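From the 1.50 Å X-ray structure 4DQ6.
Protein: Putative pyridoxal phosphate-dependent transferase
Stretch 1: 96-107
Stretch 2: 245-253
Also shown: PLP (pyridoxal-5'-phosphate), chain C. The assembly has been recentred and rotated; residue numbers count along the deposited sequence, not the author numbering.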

# COMPACT_ATOMS: atom_id res chain seq x y z
N SER A 96 -3.62 -4.17 -6.62
CA SER A 96 -2.36 -4.26 -5.90
C SER A 96 -1.77 -2.84 -5.81
O SER A 96 -1.93 -2.08 -6.79
CB SER A 96 -1.43 -5.20 -6.61
OG SER A 96 -0.16 -5.29 -5.95
N PRO A 97 -1.08 -2.54 -4.71
CA PRO A 97 -0.44 -1.18 -4.69
C PRO A 97 0.65 -1.04 -5.73
O PRO A 97 1.10 0.04 -6.04
CB PRO A 97 0.06 -1.04 -3.27
CG PRO A 97 0.13 -2.40 -2.78
CD PRO A 97 -0.94 -3.22 -3.43
N GLY A 98 1.18 -2.14 -6.19
CA GLY A 98 2.25 -2.18 -7.21
C GLY A 98 2.39 -3.51 -7.91
O GLY A 98 1.93 -4.60 -7.46
N VAL A 99 3.10 -3.46 -9.03
CA VAL A 99 3.34 -4.67 -9.80
C VAL A 99 4.22 -5.62 -9.04
O VAL A 99 3.90 -6.81 -9.00
CB VAL A 99 3.95 -4.31 -11.17
CG1 VAL A 99 4.47 -5.56 -11.89
CG2 VAL A 99 2.87 -3.60 -12.00
N ILE A 100 5.32 -5.16 -8.47
CA ILE A 100 6.22 -6.12 -7.84
C ILE A 100 5.62 -6.78 -6.59
O ILE A 100 5.74 -7.98 -6.38
CB ILE A 100 7.59 -5.49 -7.56
CG1 ILE A 100 8.20 -5.09 -8.90
CG2 ILE A 100 8.47 -6.49 -6.79
CD1 ILE A 100 8.49 -6.22 -9.87
N PRO A 101 4.83 -6.06 -5.77
CA PRO A 101 4.13 -6.72 -4.70
C PRO A 101 3.26 -7.88 -5.17
O PRO A 101 3.24 -8.95 -4.55
CB PRO A 101 3.25 -5.61 -4.14
CG PRO A 101 3.98 -4.34 -4.40
CD PRO A 101 4.80 -4.59 -5.64
N ALA A 102 2.49 -7.66 -6.25
CA ALA A 102 1.65 -8.72 -6.83
C ALA A 102 2.51 -9.88 -7.25
O ALA A 102 2.17 -11.05 -6.96
CB ALA A 102 0.78 -8.19 -8.00
N ILE A 103 3.57 -9.64 -8.00
CA ILE A 103 4.45 -10.71 -8.48
C ILE A 103 5.05 -11.48 -7.32
O ILE A 103 5.15 -12.72 -7.35
CB ILE A 103 5.50 -10.12 -9.43
CG1 ILE A 103 4.82 -9.62 -10.69
CG2 ILE A 103 6.56 -11.18 -9.79
CD1 ILE A 103 5.71 -9.08 -11.77
N SER A 104 5.43 -10.76 -6.27
CA SER A 104 6.03 -11.39 -5.10
C SER A 104 5.02 -12.33 -4.46
O SER A 104 5.37 -13.48 -4.13
CB SER A 104 6.41 -10.36 -4.03
OG SER A 104 7.11 -10.95 -2.96
N LEU A 105 3.77 -11.93 -4.28
CA LEU A 105 2.75 -12.80 -3.68
C LEU A 105 2.49 -14.00 -4.62
O LEU A 105 2.34 -15.13 -4.15
CB LEU A 105 1.47 -12.07 -3.34
CG LEU A 105 1.59 -11.07 -2.23
CD1 LEU A 105 0.20 -10.48 -2.01
CD2 LEU A 105 2.16 -11.46 -0.91
N LEU A 106 2.38 -13.75 -5.94
CA LEU A 106 2.18 -14.83 -6.92
C LEU A 106 3.27 -15.88 -6.80
O LEU A 106 3.00 -17.09 -6.85
CB LEU A 106 2.09 -14.28 -8.33
CG LEU A 106 0.81 -13.48 -8.68
CD1 LEU A 106 0.97 -12.73 -10.00
CD2 LEU A 106 -0.36 -14.48 -8.71
N ILE A 107 4.51 -15.44 -6.66
CA ILE A 107 5.65 -16.38 -6.54
C ILE A 107 5.50 -17.21 -5.30
O ILE A 107 5.68 -18.48 -5.32
CB ILE A 107 6.99 -15.61 -6.52
CG1 ILE A 107 7.33 -15.11 -7.92
CG2 ILE A 107 8.09 -16.50 -5.95
CD1 ILE A 107 8.48 -14.12 -7.97
N LEU A 245 0.79 7.76 -6.47
CA LEU A 245 -0.55 7.46 -5.97
C LEU A 245 -0.74 5.99 -5.65
O LEU A 245 -1.62 5.67 -4.87
CB LEU A 245 -1.65 7.96 -6.92
CG LEU A 245 -1.54 9.42 -7.34
CD1 LEU A 245 -2.70 9.88 -8.22
CD2 LEU A 245 -1.49 10.27 -6.09
N GLN A 246 0.10 5.10 -6.21
CA GLN A 246 0.10 3.63 -5.96
C GLN A 246 -1.19 2.94 -6.38
O GLN A 246 -2.28 3.08 -5.73
CB GLN A 246 0.44 3.34 -4.50
CG GLN A 246 1.66 4.08 -4.06
CD GLN A 246 2.11 3.80 -2.63
OE1 GLN A 246 1.29 3.53 -1.74
NE2 GLN A 246 3.40 3.92 -2.41
N SER A 247 -1.19 2.49 -7.59
CA SER A 247 -2.33 1.75 -8.12
C SER A 247 -1.85 0.83 -9.17
O SER A 247 -1.14 1.24 -10.08
CB SER A 247 -3.27 2.76 -8.78
OG SER A 247 -4.36 2.16 -9.51
N SER A 248 -2.26 -0.45 -9.12
CA SER A 248 -1.99 -1.36 -10.19
C SER A 248 -3.06 -2.46 -10.11
O SER A 248 -3.88 -2.51 -9.19
CB SER A 248 -0.61 -1.93 -10.11
OG SER A 248 -0.53 -2.89 -9.09
N TYR A 249 -3.08 -3.32 -11.11
CA TYR A 249 -4.05 -4.41 -11.14
C TYR A 249 -3.41 -5.65 -11.76
O TYR A 249 -2.45 -5.54 -12.52
CB TYR A 249 -5.36 -4.00 -11.83
CG TYR A 249 -5.19 -3.43 -13.21
CD1 TYR A 249 -4.99 -2.05 -13.36
CD2 TYR A 249 -5.22 -4.22 -14.39
CE1 TYR A 249 -4.85 -1.46 -14.59
CE2 TYR A 249 -5.08 -3.60 -15.64
CZ TYR A 249 -4.86 -2.23 -15.72
OH TYR A 249 -4.72 -1.66 -16.97
N VAL A 250 -3.98 -6.81 -11.42
CA VAL A 250 -3.62 -8.07 -11.96
C VAL A 250 -4.84 -8.64 -12.63
O VAL A 250 -5.96 -8.60 -12.08
CB VAL A 250 -3.15 -8.93 -10.79
CG1 VAL A 250 -2.46 -10.18 -11.34
CG2 VAL A 250 -2.17 -8.23 -9.87
N VAL A 251 -4.60 -9.32 -13.75
CA VAL A 251 -5.68 -9.91 -14.53
C VAL A 251 -5.48 -11.43 -14.40
O VAL A 251 -4.47 -11.98 -14.94
CB VAL A 251 -5.69 -9.52 -16.01
CG1 VAL A 251 -6.86 -10.21 -16.70
CG2 VAL A 251 -5.73 -7.99 -16.15
N LEU A 252 -6.43 -12.12 -13.76
CA LEU A 252 -6.29 -13.58 -13.54
C LEU A 252 -7.56 -14.29 -14.07
O LEU A 252 -8.56 -14.43 -13.39
CB LEU A 252 -6.03 -13.86 -12.07
CG LEU A 252 -4.99 -13.06 -11.34
CD1 LEU A 252 -5.65 -11.92 -10.54
CD2 LEU A 252 -4.19 -13.97 -10.43
N PRO A 253 -7.49 -14.75 -15.33
CA PRO A 253 -8.63 -15.44 -15.96
C PRO A 253 -8.94 -16.80 -15.37
O PRO A 253 -10.04 -17.30 -15.56
CB PRO A 253 -8.19 -15.55 -17.43
CG PRO A 253 -7.18 -14.48 -17.61
CD PRO A 253 -6.42 -14.47 -16.31
N1 PLP C . 7.59 -3.35 -13.85
C2 PLP C . 8.43 -2.75 -14.75
C2A PLP C . 8.97 -3.43 -15.97
C3 PLP C . 8.85 -1.38 -14.57
O3 PLP C . 9.68 -0.80 -15.43
C4 PLP C . 8.36 -0.64 -13.42
C4A PLP C . 8.80 0.78 -13.15
C5 PLP C . 7.46 -1.34 -12.51
C6 PLP C . 7.12 -2.69 -12.76
C5A PLP C . 6.93 -0.58 -11.34
O4P PLP C . 6.60 -1.56 -10.41
P PLP C . 5.73 -1.05 -9.14
O1P PLP C . 4.35 -0.93 -9.67
O2P PLP C . 6.02 -2.23 -8.13
O3P PLP C . 6.35 0.35 -8.82
O HOH W 1 1.63 1.58 -8.13

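The two stretches lie far apart in sequence. One antiparallel bridge, Ser 96 with Ser 248, joins their backbones, and further contacts extend from it. Ser 96 CA and Ser 248 CA are 5.2 Å apart. Beyond the bridge, stretch 1 turns into the helix 99-107, while stretch 2 runs on as the strand 248-251. The helix and strand axes approach to 8.6 Å, with 38° between their N-to-C directions.

The bridge is built from backbone groups. Ser 96 N donates to Ser 248 O at 3.1 Å, and the angle of 170° is nearly straight. The return bond, Ser 248 N to Ser 96 O, is short at 2.9 Å but weak, because its angle is only 124°. Ser 96 O has a second donor: Ser 248 OG reaches Ser 96 O at 2.8 Å. The carbonyl thus accepts from both the backbone and the side chain of the same residue. The p rotamer of Ser 248 (chi1 74°) accompanies this contact. The two serine side chains lie on the same face of the sheet, and Ser 96 CB is 3.5 Å from Ser 248 OG.

The hydroxyl of Ser 96 stays within its own stretch. Ser 96 OG donates to Gly 98 O at 2.7 Å. Gly 98 O also accepts a weak bond from Ala 102 N at 3.3 Å, in the first turn of the helix.

Next to the bridge, water 1 joins the two backbones. Water 1 donates to Pro 97 O at 2.6 Å and accepts a weak bond from Ser 247 N at 3.0 Å. The direct gap from Pro 97 O to Ser 247 N is 3.7 Å, and the water spans it. Ser 247 OG and Gln 246 NE2 are satisfied elsewhere in the structure.

The start of the helix binds the PLP phosphate. Backbone amides in the first turn lack carbonyl partners within the helix, so they are free for the phosphate. Val 99 N donates to PLP O1P at 2.9 Å, and Ile 100 N donates to PLP O2P at 3.0 Å; both bonds are nearly straight. Gly 98 occupies the N-cap position. An ideally placed CB on Gly 98 would lie 2.9 Å from PLP O2P and clash with it.

Farther along, the contact is apolar. Ala 102 points toward the strand, and Ala 102 CB lies 3.5 Å from Val 250 CG2. One turn later, Leu 106 CD1 is 4.5 Å from Val 250 CG1, and Leu 106 CD2 is 4.2 Å from Leu 252 CD2. These buried side chains need no polar partners. Together the stretches bury 385 Å², summed over both sides.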